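Local atomic coordinates of methylglyoxal reductase (NADPH-dependent) (Candida albicans SC5314, PDB entry 6KWS), a protein that probably catalyses the NADPH-dependent reduction of methylglyoxal, as a Rossmann-fold oxidoreductase of the dihydroflavonol-4-reductase type. Residues G8-F12 with I13-V17; V32-T35 with A36-D39; L96-P99 with A100-T104; E150-W153 with Q154-L157. The protein carries 1 engineered substitution. All coordinates share one frame; numbering follows the deposited sequence.

Contact 1. Residues G8-F12 with I13-V17; sequences GATGF and IAQHV
Phe12 and Gln15 carry most of this contact, at the start of helix 12-23. Phe12 CG lies anti to the backbone N, and its ring reaches Gln201 and Val240. Phe12 CB is 3.0 Å from Ile13 N, and the ring stands oblique to that N. Gln15 lays its side chain back along the loop. Its CG is beside the backbone N (chi1 -63°) and the chain is extended beyond that. Gln15 CG therefore passes Gly11 O at 3.1 Å and Ala9 O at 3.5 Å. Gln15 NE2 gives a weak, bent bond to Thr10 O (3.0 Å, 133° at the hydrogen). NE2 has a second weak partner in Glu206. Gln15 N-H points almost straight at Gly11 O (3.0 Å, 175°). Gly8, Gly11 and Ala14 have the spacing of the glycine-rich GxxGxxG motif of Rossmann dinucleotide-binding folds, with alanine in the third place. Ala14 CB turns inward and rests on Gly8 O at 3.1 Å. Thr10, Phe12 and Ile13 are NADPH-binding residues, though no cofactor is bound here. The edge of the His16 ring faces Phe12 O, and His16 NE2 bonds to Pro200 O.

Contact 2. Residues V32-T35 with A36-D39; sequences VRST and AKGD
The N-cap of helix 35-44, just after strand 27-32, is built by Ser34 and Lys37. Ser34 OG lies between its own backbone N and carbonyl carbon (chi1 54°). That torsion turns the hydroxyl oxygen towards the N-H of Lys37 in the first turn. Ser34 OG accepts a weak but straight bond from Lys37 N at 3.4 Å (169° at the hydrogen). The backbone completes the turn. Gly38 N donates to Ser34 O at 3.1 Å, and Asp39 N donates to Thr35 O at 2.7 Å. Thr35 and Asp39 run alongside each other and point the same way, with CG2 of Thr35 next to OD2 of Asp39. The other carboxylate oxygen, OD1, is bonded to Tyr53 of strand 51-55. Under the turn, CG2 of Val32 packs on CA of Gly38 at 3.7 Å, joining the strand end to the helix. Arg33 is bent at chi2 and chi3, which folds its guanidinium back over Val32. Val32 CB lies against one face, towards the rim. The aliphatic part of Lys37 meets the guanidinium edge, its CD lying near the plane at 3.5 Å from Arg33 NH2. The two charged ends stay near each other, NH2 of Arg33 being 4.4 Å from NZ of Lys37. Arg33 is an NADPH-binding residue, and two positive groups here are consistent with a pocket for a phosphate. A basic residue just after the second strand is typical of Rossmann folds that use NADPH.

Contact 3. Residues L96-P99 with A100-T104; sequences LLLP and AVDGT
Asp102 folds its side chain back over the preceding turn of helix 92-114, onto Leu98. Asp102 CB lies 3.3 Å from Leu98 O. CG stands beside the backbone N (chi1 -65°), which turns the carboxylate towards the start of the helix, and it too stays close to that carbonyl. At the tip, Asp102 OD2 comes to 3.8 Å from Leu98 CB, a van der Waals contact. Asp102 OD2 is also 3.4 Å from Leu98 O, an acceptor facing an acceptor and not a bond. OD1 lies farther from Leu98 O than OD2 does. The carbonyl itself is used by the backbone: Asp102 N donates to Leu98 O. One residue earlier, Val101 N donates to Leu97 O at 2.9 Å, and Val101 CG2 rests on the same oxygen. Ala100 N bonds to Leu96 O at 3.2 Å, and Ala100 CB sits beside that carbonyl. Gly103 N reaches Pro99 O at 2.8 Å from above the carbonyl plane. Pro99 has no N-H to give, and the helix is kinked there. Beyond the kink, Ala100 O accepts from both N and OG1 of Thr104. Ala100 and Thr104 face Ala171 of helix 160-181, while Leu97 and Val101 meet Phe170. This is a proline-kinked helix of the layer that flanks the sheet in a Rossmann fold.

Contact 4. Residues E150-W153 with Q154-L157; sequences EISW and QDAL
Ile151 and Asp155 lie aslant to each other across the first turn of helix 153-156, with CG1 of Ile151 3.8 Å from CB of Asp155. Ile151 carries CG1 anti to its backbone N (chi1 -178°), and this sends CD1 under the turn. There Ile151 CD1 meets the backbone of Ala156 and packs at 4.3 Å from Ala156 CB. Above it, Ser152 points its side chain at the helix. Ser152 OG accepts from Asp155 N at 2.8 Å (164° at the hydrogen), and Asp155 CB leans against the same oxygen. This is a serine N-cap, opening a short and weakly bonded helix. The N-H of Ala156 is divided between two carbonyls. Ala156 N donates to Ser152 O at 2.9 Å and, weakly, to Trp153 O at 3.2 Å. Ala156 CB faces both oxygens. The Trp153 indole swings off to the flank of the turn. Leu157 approaches it obliquely, its CD2 lying 4.3 Å from Trp153 NE1, while its CG rests 3.4 Å from Trp153 O. Beyond the turn, Trp153 NE1 is bonded to Glu93, and the ring stacks edge-to-face with Phe170.

The contacts follow one another along the chain, all within one Rossmann-type fold. Contacts 1 and 2 sit where the first two parallel strands, 3-7 and 27-32, lead into helices 12-23 and 35-44. Their centres are 13 Å apart, and Arg33 of contact 2 comes next to Thr10 of contact 1, so together they frame part of the NADPH site. Contacts 3 and 4 lie across the sheet from them, on helices 92-114 and 153-156. They touch through Leu97, whose CD1 is 3.5 Å from Leu157 CD2. Contacts 2 and 4 have the most distant centres, 35 Å apart, yet the Ile151 side chain is about 9 Å from that of Lys168, another NADPH-binding residue.

Contact 1. Residues G8-F12 with I13-V17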
ATOM      1  N   GLY A   8       5.382  -8.699  -6.914  1.00 39.50           N
ATOM      2  CA  GLY A   8       4.553  -7.688  -7.540  1.00 39.02           C
ATOM      3  C   GLY A   8       5.321  -6.406  -7.793  1.00 46.62           C
ATOM      4  O   GLY A   8       4.846  -5.311  -7.466  1.00 44.40           O
ATOM      5  N   ALA A   9       6.511  -6.534  -8.395  1.00 44.05           N
ATOM      6  CA  ALA A   9       7.484  -5.449  -8.444  1.00 37.55           C
ATOM      7  C   ALA A   9       7.078  -4.288  -9.350  1.00 46.58           C
ATOM      8  O   ALA A   9       7.711  -3.222  -9.279  1.00 43.37           O
ATOM      9  CB  ALA A   9       8.828  -5.999  -8.893  1.00 38.82           C
ATOM     10  N   THR A  10       6.060  -4.454 -10.202  1.00 44.82           N
ATOM     11  CA  THR A  10       5.564  -3.341 -11.002  1.00 42.78           C
ATOM     12  C   THR A  10       4.414  -2.587 -10.345  1.00 41.41           C
ATOM     13  O   THR A  10       3.941  -1.603 -10.925  1.00 39.80           O
ATOM     14  CB  THR A  10       5.086  -3.831 -12.356  1.00 43.79           C
ATOM     15  OG1 THR A  10       4.250  -4.966 -12.141  1.00 54.57           O
ATOM     16  CG2 THR A  10       6.264  -4.240 -13.214  1.00 48.54           C
ATOM     17  N   GLY A  11       3.930  -3.031  -9.180  1.00 32.80           N
ATOM     18  CA  GLY A  11       2.880  -2.306  -8.485  1.00 30.85           C
ATOM     19  C   GLY A  11       3.314  -0.896  -8.079  1.00 35.70           C
ATOM     20  O   GLY A  11       4.481  -0.501  -8.169  1.00 38.23           O
ATOM     21  N   PHE A  12       2.330  -0.135  -7.591  1.00 29.02           N
ATOM     22  CA  PHE A  12       2.505   1.288  -7.288  1.00 27.57           C
ATOM     23  C   PHE A  12       3.485   1.508  -6.137  1.00 32.32           C
ATOM     24  O   PHE A  12       4.505   2.192  -6.285  1.00 37.24           O
ATOM     25  CB  PHE A  12       1.133   1.886  -6.976  1.00 28.71           C
ATOM     26  CG  PHE A  12       1.148   3.314  -6.546  1.00 32.27           C
ATOM     27  CD1 PHE A  12       1.877   4.277  -7.247  1.00 36.45           C
ATOM     28  CD2 PHE A  12       0.366   3.714  -5.480  1.00 26.42           C
ATOM     29  CE1 PHE A  12       1.853   5.607  -6.858  1.00 32.53           C
ATOM     30  CE2 PHE A  12       0.332   5.039  -5.074  1.00 30.96           C
ATOM     31  CZ  PHE A  12       1.069   5.990  -5.758  1.00 36.10           C
ATOM     32  N   ILE A  13       3.182   0.956  -4.966  1.00 34.70           N
ATOM     33  CA  ILE A  13       4.142   1.029  -3.869  1.00 31.46           C
ATOM     34  C   ILE A  13       5.430   0.316  -4.255  1.00 34.82           C
ATOM     35  O   ILE A  13       6.531   0.781  -3.938  1.00 36.73           O
ATOM     36  CB  ILE A  13       3.543   0.434  -2.584  1.00 25.23           C
ATOM     37  CG1 ILE A  13       2.249   1.158  -2.179  1.00 25.19           C
ATOM     38  CG2 ILE A  13       4.556   0.445  -1.500  1.00 27.20           C
ATOM     39  CD1 ILE A  13       1.538   0.500  -0.986  1.00 24.27           C
ATOM     40  N   ALA A  14       5.318  -0.810  -4.970  1.00 37.77           N
ATOM     41  CA  ALA A  14       6.467  -1.699  -5.131  1.00 36.38           C
ATOM     42  C   ALA A  14       7.582  -1.037  -5.931  1.00 38.49           C
ATOM     43  O   ALA A  14       8.752  -1.059  -5.520  1.00 37.59           O
ATOM     44  CB  ALA A  14       6.038  -3.009  -5.786  1.00 36.00           C
ATOM     45  N   GLN A  15       7.239  -0.440  -7.077  1.00 36.36           N
ATOM     46  CA  GLN A  15       8.236   0.276  -7.864  1.00 36.74           C
ATOM     47  C   GLN A  15       9.025   1.249  -6.999  1.00 36.20           C
ATOM     48  O   GLN A  15      10.242   1.399  -7.158  1.00 37.69           O
ATOM     49  CB  GLN A  15       7.560   1.010  -9.024  1.00 37.62           C
ATOM     50  CG  GLN A  15       6.868   0.082 -10.011  1.00 40.59           C
ATOM     51  CD  GLN A  15       6.747   0.683 -11.412  1.00 46.17           C
ATOM     52  OE1 GLN A  15       7.213   1.795 -11.675  1.00 51.73           O
ATOM     53  NE2 GLN A  15       6.118  -0.055 -12.315  1.00 41.64           N
ATOM     54  N   HIS A  16       8.350   1.909  -6.062  1.00 36.14           N
ATOM     55  CA  HIS A  16       9.043   2.845  -5.192  1.00 33.73           C
ATOM     56  C   HIS A  16       9.989   2.116  -4.246  1.00 36.63           C
ATOM     57  O   HIS A  16      11.136   2.546  -4.046  1.00 35.13           O
ATOM     58  CB  HIS A  16       8.025   3.675  -4.428  1.00 32.26           C
ATOM     59  CG  HIS A  16       7.475   4.818  -5.218  1.00 38.44           C
ATOM     60  ND1 HIS A  16       8.240   5.911  -5.571  1.00 38.12           N
ATOM     61  CD2 HIS A  16       6.242   5.036  -5.741  1.00 37.99           C
ATOM     62  CE1 HIS A  16       7.500   6.756  -6.270  1.00 37.81           C
ATOM     63  NE2 HIS A  16       6.285   6.247  -6.392  1.00 35.85           N
ATOM     64  N   VAL A  17       9.537   0.996  -3.677  1.00 34.06           N
ATOM     65  CA  VAL A  17      10.420   0.168  -2.862  1.00 34.82           C
ATOM     66  C   VAL A  17      11.647  -0.252  -3.669  1.00 36.25           C
ATOM     67  O   VAL A  17      12.792  -0.160  -3.203  1.00 33.90           O
ATOM     68  CB  VAL A  17       9.645  -1.047  -2.324  1.00 35.69           C
ATOM     69  CG1 VAL A  17      10.604  -2.109  -1.804  1.00 28.77           C
ATOM     70  CG2 VAL A  17       8.652  -0.603  -1.234  1.00 33.67           C
TER

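Contact 2. Residues V32-T35 with A36-D39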
ATOM      1  N   VAL A  32       7.266 -10.773 -11.093  1.00 39.55           N
ATOM      2  CA  VAL A  32       6.338 -10.119 -11.996  1.00 41.95           C
ATOM      3  C   VAL A  32       5.518 -11.216 -12.634  1.00 39.72           C
ATOM      4  O   VAL A  32       5.876 -12.393 -12.573  1.00 43.68           O
ATOM      5  CB  VAL A  32       7.058  -9.282 -13.071  1.00 43.13           C
ATOM      6  CG1 VAL A  32       7.711  -8.077 -12.438  1.00 40.12           C
ATOM      7  CG2 VAL A  32       8.086 -10.137 -13.801  1.00 35.25           C
ATOM      8  N   ARG A  33       4.413 -10.820 -13.266  1.00 42.50           N
ATOM      9  CA  ARG A  33       3.459 -11.798 -13.782  1.00 49.08           C
ATOM     10  C   ARG A  33       3.745 -12.242 -15.208  1.00 49.23           C
ATOM     11  O   ARG A  33       3.146 -13.236 -15.639  1.00 48.26           O
ATOM     12  CB  ARG A  33       2.000 -11.271 -13.732  1.00 53.16           C
ATOM     13  CG  ARG A  33       1.338 -11.008 -12.321  1.00 60.22           C
ATOM     14  CD  ARG A  33       2.160 -10.069 -11.403  1.00 74.86           C
ATOM     15  NE  ARG A  33       2.590  -8.907 -12.186  1.00 74.77           N
ATOM     16  CZ  ARG A  33       3.466  -7.961 -11.864  1.00 75.17           C
ATOM     17  NH1 ARG A  33       4.088  -7.936 -10.706  1.00 57.66           N
ATOM     18  NH2 ARG A  33       3.705  -7.031 -12.761  1.00 65.90           N
ATOM     19  N   SER A  34       4.616 -11.538 -15.950  1.00 39.77           N
ATOM     20  CA  SER A  34       4.961 -11.922 -17.316  1.00 39.34           C
ATOM     21  C   SER A  34       6.337 -11.379 -17.681  1.00 44.04           C
ATOM     22  O   SER A  34       6.898 -10.535 -16.981  1.00 45.21           O
ATOM     23  CB  SER A  34       3.934 -11.421 -18.339  1.00 42.28           C
ATOM     24  OG  SER A  34       3.742 -10.028 -18.213  1.00 51.55           O
ATOM     25  N   THR A  35       6.871 -11.875 -18.805  1.00 42.93           N
ATOM     26  CA  THR A  35       8.126 -11.346 -19.336  1.00 44.02           C
ATOM     27  C   THR A  35       7.986  -9.878 -19.724  1.00 42.94           C
ATOM     28  O   THR A  35       8.905  -9.077 -19.496  1.00 41.78           O
ATOM     29  CB  THR A  35       8.580 -12.169 -20.551  1.00 45.26           C
ATOM     30  OG1 THR A  35       8.828 -13.514 -20.147  1.00 47.12           O
ATOM     31  CG2 THR A  35       9.860 -11.605 -21.143  1.00 40.73           C
ATOM     32  N   ALA A  36       6.854  -9.506 -20.332  1.00 39.04           N
ATOM     33  CA  ALA A  36       6.628  -8.102 -20.665  1.00 41.09           C
ATOM     34  C   ALA A  36       6.757  -7.222 -19.428  1.00 40.11           C
ATOM     35  O   ALA A  36       7.521  -6.251 -19.424  1.00 35.62           O
ATOM     36  CB  ALA A  36       5.257  -7.913 -21.316  1.00 40.85           C
ATOM     37  N   LYS A  37       6.033  -7.569 -18.357  1.00 37.55           N
ATOM     38  CA  LYS A  37       6.124  -6.802 -17.120  1.00 39.42           C
ATOM     39  C   LYS A  37       7.562  -6.699 -16.637  1.00 41.02           C
ATOM     40  O   LYS A  37       7.998  -5.626 -16.204  1.00 40.05           O
ATOM     41  CB  LYS A  37       5.251  -7.432 -16.034  1.00 44.19           C
ATOM     42  CG  LYS A  37       3.761  -7.405 -16.305  1.00 46.96           C
ATOM     43  CD  LYS A  37       3.206  -6.015 -16.081  1.00 56.38           C
ATOM     44  CE  LYS A  37       1.702  -6.046 -15.807  1.00 65.52           C
ATOM     45  NZ  LYS A  37       1.211  -4.670 -15.512  1.00 66.51           N
ATOM     46  N   GLY A  38       8.316  -7.803 -16.725  1.00 40.20           N
ATOM     47  CA  GLY A  38       9.674  -7.825 -16.198  1.00 33.85           C
ATOM     48  C   GLY A  38      10.656  -7.066 -17.069  1.00 37.74           C
ATOM     49  O   GLY A  38      11.439  -6.253 -16.566  1.00 37.01           O
ATOM     50  N   ASP A  39      10.633  -7.321 -18.385  1.00 38.74           N
ATOM     51  CA  ASP A  39      11.449  -6.527 -19.302  1.00 44.21           C
ATOM     52  C   ASP A  39      11.169  -5.042 -19.122  1.00 43.08           C
ATOM     53  O   ASP A  39      12.090  -4.215 -19.115  1.00 40.50           O
ATOM     54  CB  ASP A  39      11.181  -6.923 -20.755  1.00 43.79           C
ATOM     55  CG  ASP A  39      11.687  -8.314 -21.102  1.00 52.75           C
ATOM     56  OD1 ASP A  39      12.540  -8.868 -20.358  1.00 55.98           O
ATOM     57  OD2 ASP A  39      11.220  -8.845 -22.142  1.00 56.54           O
TER

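Contact 3. Residues L96-P99 with A100-T104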
ATOM      1  N   LEU A  96     -12.816 -12.528  -3.372  1.00 56.78           N
ATOM      2  CA  LEU A  96     -12.009 -11.639  -2.547  1.00 51.53           C
ATOM      3  C   LEU A  96     -11.490 -12.283  -1.270  1.00 54.72           C
ATOM      4  O   LEU A  96     -10.280 -12.214  -0.999  1.00 52.70           O
ATOM      5  CB  LEU A  96     -12.810 -10.382  -2.197  1.00 51.35           C
ATOM      6  CG  LEU A  96     -12.803  -9.280  -3.250  1.00 59.06           C
ATOM      7  CD1 LEU A  96     -13.759  -8.147  -2.854  1.00 53.62           C
ATOM      8  CD2 LEU A  96     -11.394  -8.767  -3.446  1.00 52.45           C
ATOM      9  N   LEU A  97     -12.362 -12.898  -0.460  1.00 54.61           N
ATOM     10  CA  LEU A  97     -11.966 -13.283   0.895  1.00 50.17           C
ATOM     11  C   LEU A  97     -11.102 -14.536   0.906  1.00 50.39           C
ATOM     12  O   LEU A  97     -10.011 -14.538   1.489  1.00 52.58           O
ATOM     13  CB  LEU A  97     -13.196 -13.476   1.772  1.00 48.83           C
ATOM     14  CG  LEU A  97     -13.822 -12.146   2.171  1.00 53.08           C
ATOM     15  CD1 LEU A  97     -15.198 -12.367   2.765  1.00 47.22           C
ATOM     16  CD2 LEU A  97     -12.907 -11.435   3.159  1.00 48.70           C
ATOM     17  N   LEU A  98     -11.564 -15.608   0.263  1.00 51.48           N
ATOM     18  CA  LEU A  98     -10.736 -16.810   0.186  1.00 48.93           C
ATOM     19  C   LEU A  98      -9.412 -16.559  -0.516  1.00 50.95           C
ATOM     20  O   LEU A  98      -8.366 -16.906   0.061  1.00 53.90           O
ATOM     21  CB  LEU A  98     -11.534 -17.942  -0.466  1.00 53.42           C
ATOM     22  CG  LEU A  98     -12.730 -18.343   0.403  1.00 57.88           C
ATOM     23  CD1 LEU A  98     -13.621 -19.290  -0.348  1.00 56.35           C
ATOM     24  CD2 LEU A  98     -12.271 -18.958   1.721  1.00 46.11           C
ATOM     25  N   PRO A  99      -9.358 -15.940  -1.708  1.00 52.26           N
ATOM     26  CA  PRO A  99      -8.042 -15.661  -2.325  1.00 51.35           C
ATOM     27  C   PRO A  99      -7.091 -14.869  -1.436  1.00 53.18           C
ATOM     28  O   PRO A  99      -5.884 -15.139  -1.439  1.00 55.90           O
ATOM     29  CB  PRO A  99      -8.404 -14.871  -3.586  1.00 46.87           C
ATOM     30  CG  PRO A  99      -9.796 -15.249  -3.884  1.00 51.75           C
ATOM     31  CD  PRO A  99     -10.465 -15.486  -2.568  1.00 49.76           C
ATOM     32  N   ALA A 100      -7.595 -13.894  -0.678  1.00 48.68           N
ATOM     33  CA  ALA A 100      -6.722 -13.181   0.246  1.00 53.09           C
ATOM     34  C   ALA A 100      -6.227 -14.100   1.356  1.00 51.31           C
ATOM     35  O   ALA A 100      -5.029 -14.110   1.671  1.00 51.34           O
ATOM     36  CB  ALA A 100      -7.435 -11.959   0.838  1.00 47.74           C
ATOM     37  N   VAL A 101      -7.125 -14.889   1.958  1.00 49.88           N
ATOM     38  CA  VAL A 101      -6.704 -15.764   3.052  1.00 49.27           C
ATOM     39  C   VAL A 101      -5.830 -16.897   2.527  1.00 49.39           C
ATOM     40  O   VAL A 101      -4.745 -17.160   3.056  1.00 49.87           O
ATOM     41  CB  VAL A 101      -7.916 -16.305   3.832  1.00 42.99           C
ATOM     42  CG1 VAL A 101      -7.438 -17.289   4.895  1.00 41.08           C
ATOM     43  CG2 VAL A 101      -8.672 -15.169   4.476  1.00 43.04           C
ATOM     44  N   ASP A 102      -6.282 -17.578   1.474  1.00 48.11           N
ATOM     45  CA  ASP A 102      -5.503 -18.691   0.942  1.00 49.94           C
ATOM     46  C   ASP A 102      -4.197 -18.208   0.321  1.00 54.20           C
ATOM     47  O   ASP A 102      -3.139 -18.814   0.547  1.00 53.22           O
ATOM     48  CB  ASP A 102      -6.335 -19.479  -0.071  1.00 56.44           C
ATOM     49  CG  ASP A 102      -7.541 -20.169   0.572  1.00 63.83           C
ATOM     50  OD1 ASP A 102      -7.431 -20.579   1.752  1.00 62.21           O
ATOM     51  OD2 ASP A 102      -8.598 -20.287  -0.097  1.00 66.69           O
ATOM     52  N   GLY A 103      -4.244 -17.117  -0.452  1.00 53.12           N
ATOM     53  CA  GLY A 103      -3.017 -16.553  -0.997  1.00 47.34           C
ATOM     54  C   GLY A 103      -1.970 -16.294   0.070  1.00 50.58           C
ATOM     55  O   GLY A 103      -0.792 -16.621  -0.101  1.00 47.10           O
ATOM     56  N   THR A 104      -2.392 -15.731   1.207  1.00 47.19           N
ATOM     57  CA  THR A 104      -1.427 -15.388   2.246  1.00 44.82           C
ATOM     58  C   THR A 104      -0.827 -16.637   2.885  1.00 48.32           C
ATOM     59  O   THR A 104       0.375 -16.678   3.174  1.00 44.81           O
ATOM     60  CB  THR A 104      -2.089 -14.499   3.294  1.00 43.85           C
ATOM     61  OG1 THR A 104      -2.787 -13.439   2.631  1.00 50.71           O
ATOM     62  CG2 THR A 104      -1.041 -13.882   4.217  1.00 39.47           C
TER

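Contact 4. Residues E150-W153 with Q154-L157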
ATOM      1  N   GLU A 150     -12.942  -5.042  13.476  1.00 38.89           N
ATOM      2  CA  GLU A 150     -13.676  -6.152  14.068  1.00 40.76           C
ATOM      3  C   GLU A 150     -14.803  -6.658  13.178  1.00 36.60           C
ATOM      4  O   GLU A 150     -15.659  -7.409  13.654  1.00 37.37           O
ATOM      5  CB  GLU A 150     -14.189  -5.769  15.477  1.00 38.67           C
ATOM      6  CG  GLU A 150     -13.037  -5.696  16.508  1.00 43.31           C
ATOM      7  CD  GLU A 150     -12.407  -7.066  16.844  1.00 50.57           C
ATOM      8  OE1 GLU A 150     -12.923  -7.794  17.745  1.00 62.56           O
ATOM      9  OE2 GLU A 150     -11.417  -7.424  16.156  1.00 55.94           O
ATOM     10  N   ILE A 151     -14.775  -6.345  11.879  1.00 35.75           N
ATOM     11  CA  ILE A 151     -15.836  -6.801  10.992  1.00 37.43           C
ATOM     12  C   ILE A 151     -15.850  -8.326  10.956  1.00 30.05           C
ATOM     13  O   ILE A 151     -14.804  -8.979  10.950  1.00 32.50           O
ATOM     14  CB  ILE A 151     -15.674  -6.190   9.587  1.00 34.01           C
ATOM     15  CG1 ILE A 151     -16.823  -6.647   8.665  1.00 34.71           C
ATOM     16  CG2 ILE A 151     -14.324  -6.554   8.991  1.00 33.44           C
ATOM     17  CD1 ILE A 151     -16.900  -5.907   7.298  1.00 41.67           C
ATOM     18  N   SER A 152     -17.045  -8.903  10.955  1.00 34.50           N
ATOM     19  CA  SER A 152     -17.170 -10.346  10.818  1.00 30.59           C
ATOM     20  C   SER A 152     -17.026 -10.809   9.363  1.00 34.37           C
ATOM     21  O   SER A 152     -17.235 -10.060   8.402  1.00 37.63           O
ATOM     22  CB  SER A 152     -18.519 -10.811  11.333  1.00 30.10           C
ATOM     23  OG  SER A 152     -19.524 -10.405  10.437  1.00 35.17           O
ATOM     24  N   TRP A 153     -16.680 -12.086   9.218  1.00 36.45           N
ATOM     25  CA  TRP A 153     -16.736 -12.736   7.915  1.00 37.20           C
ATOM     26  C   TRP A 153     -18.102 -12.558   7.282  1.00 37.78           C
ATOM     27  O   TRP A 153     -18.216 -12.302   6.080  1.00 39.92           O
ATOM     28  CB  TRP A 153     -16.417 -14.225   8.075  1.00 38.43           C
ATOM     29  CG  TRP A 153     -16.218 -14.980   6.795  1.00 41.36           C
ATOM     30  CD1 TRP A 153     -17.181 -15.591   6.043  1.00 40.90           C
ATOM     31  CD2 TRP A 153     -14.971 -15.246   6.138  1.00 43.53           C
ATOM     32  NE1 TRP A 153     -16.614 -16.213   4.954  1.00 41.84           N
ATOM     33  CE2 TRP A 153     -15.258 -16.017   4.991  1.00 42.55           C
ATOM     34  CE3 TRP A 153     -13.640 -14.912   6.411  1.00 40.95           C
ATOM     35  CZ2 TRP A 153     -14.264 -16.443   4.109  1.00 44.94           C
ATOM     36  CZ3 TRP A 153     -12.653 -15.340   5.532  1.00 38.70           C
ATOM     37  CH2 TRP A 153     -12.971 -16.093   4.397  1.00 43.25           C
ATOM     38  N   GLN A 154     -19.157 -12.702   8.073  1.00 39.94           N
ATOM     39  CA  GLN A 154     -20.489 -12.605   7.500  1.00 37.14           C
ATOM     40  C   GLN A 154     -20.738 -11.206   6.978  1.00 38.50           C
ATOM     41  O   GLN A 154     -21.220 -11.030   5.853  1.00 45.12           O
ATOM     42  CB  GLN A 154     -21.539 -13.013   8.534  1.00 39.79           C
ATOM     43  CG  GLN A 154     -21.571 -14.517   8.839  1.00 37.66           C
ATOM     44  CD  GLN A 154     -20.291 -15.030   9.502  1.00 45.42           C
ATOM     45  OE1 GLN A 154     -19.597 -14.295  10.214  1.00 43.38           O
ATOM     46  NE2 GLN A 154     -19.984 -16.300   9.279  1.00 51.75           N
ATOM     47  N   ASP A 155     -20.364 -10.193   7.757  1.00 39.15           N
ATOM     48  CA  ASP A 155     -20.566  -8.820   7.323  1.00 39.03           C
ATOM     49  C   ASP A 155     -19.656  -8.435   6.166  1.00 39.56           C
ATOM     50  O   ASP A 155     -19.989  -7.521   5.405  1.00 42.26           O
ATOM     51  CB  ASP A 155     -20.370  -7.894   8.512  1.00 39.71           C
ATOM     52  CG  ASP A 155     -21.556  -7.939   9.476  1.00 49.64           C
ATOM     53  OD1 ASP A 155     -22.490  -8.752   9.235  1.00 47.46           O
ATOM     54  OD2 ASP A 155     -21.561  -7.164  10.469  1.00 47.23           O
ATOM     55  N   ALA A 156     -18.531  -9.124   5.998  1.00 38.59           N
ATOM     56  CA  ALA A 156     -17.640  -8.818   4.891  1.00 38.62           C
ATOM     57  C   ALA A 156     -18.233  -9.189   3.530  1.00 41.18           C
ATOM     58  O   ALA A 156     -17.787  -8.641   2.520  1.00 40.86           O
ATOM     59  CB  ALA A 156     -16.302  -9.520   5.109  1.00 39.67           C
ATOM     60  N   LEU A 157     -19.240 -10.076   3.478  1.00 43.18           N
ATOM     61  CA  LEU A 157     -19.929 -10.437   2.237  1.00 41.80           C
ATOM     62  C   LEU A 157     -21.020  -9.454   1.810  1.00 43.44           C
ATOM     63  O   LEU A 157     -21.538  -9.588   0.696  1.00 47.71           O
ATOM     64  CB  LEU A 157     -20.585 -11.807   2.366  1.00 37.09           C
ATOM     65  CG  LEU A 157     -19.842 -12.907   3.106  1.00 46.07           C
ATOM     66  CD1 LEU A 157     -20.757 -14.075   3.211  1.00 44.57           C
ATOM     67  CD2 LEU A 157     -18.571 -13.303   2.382  1.00 49.59           C
TER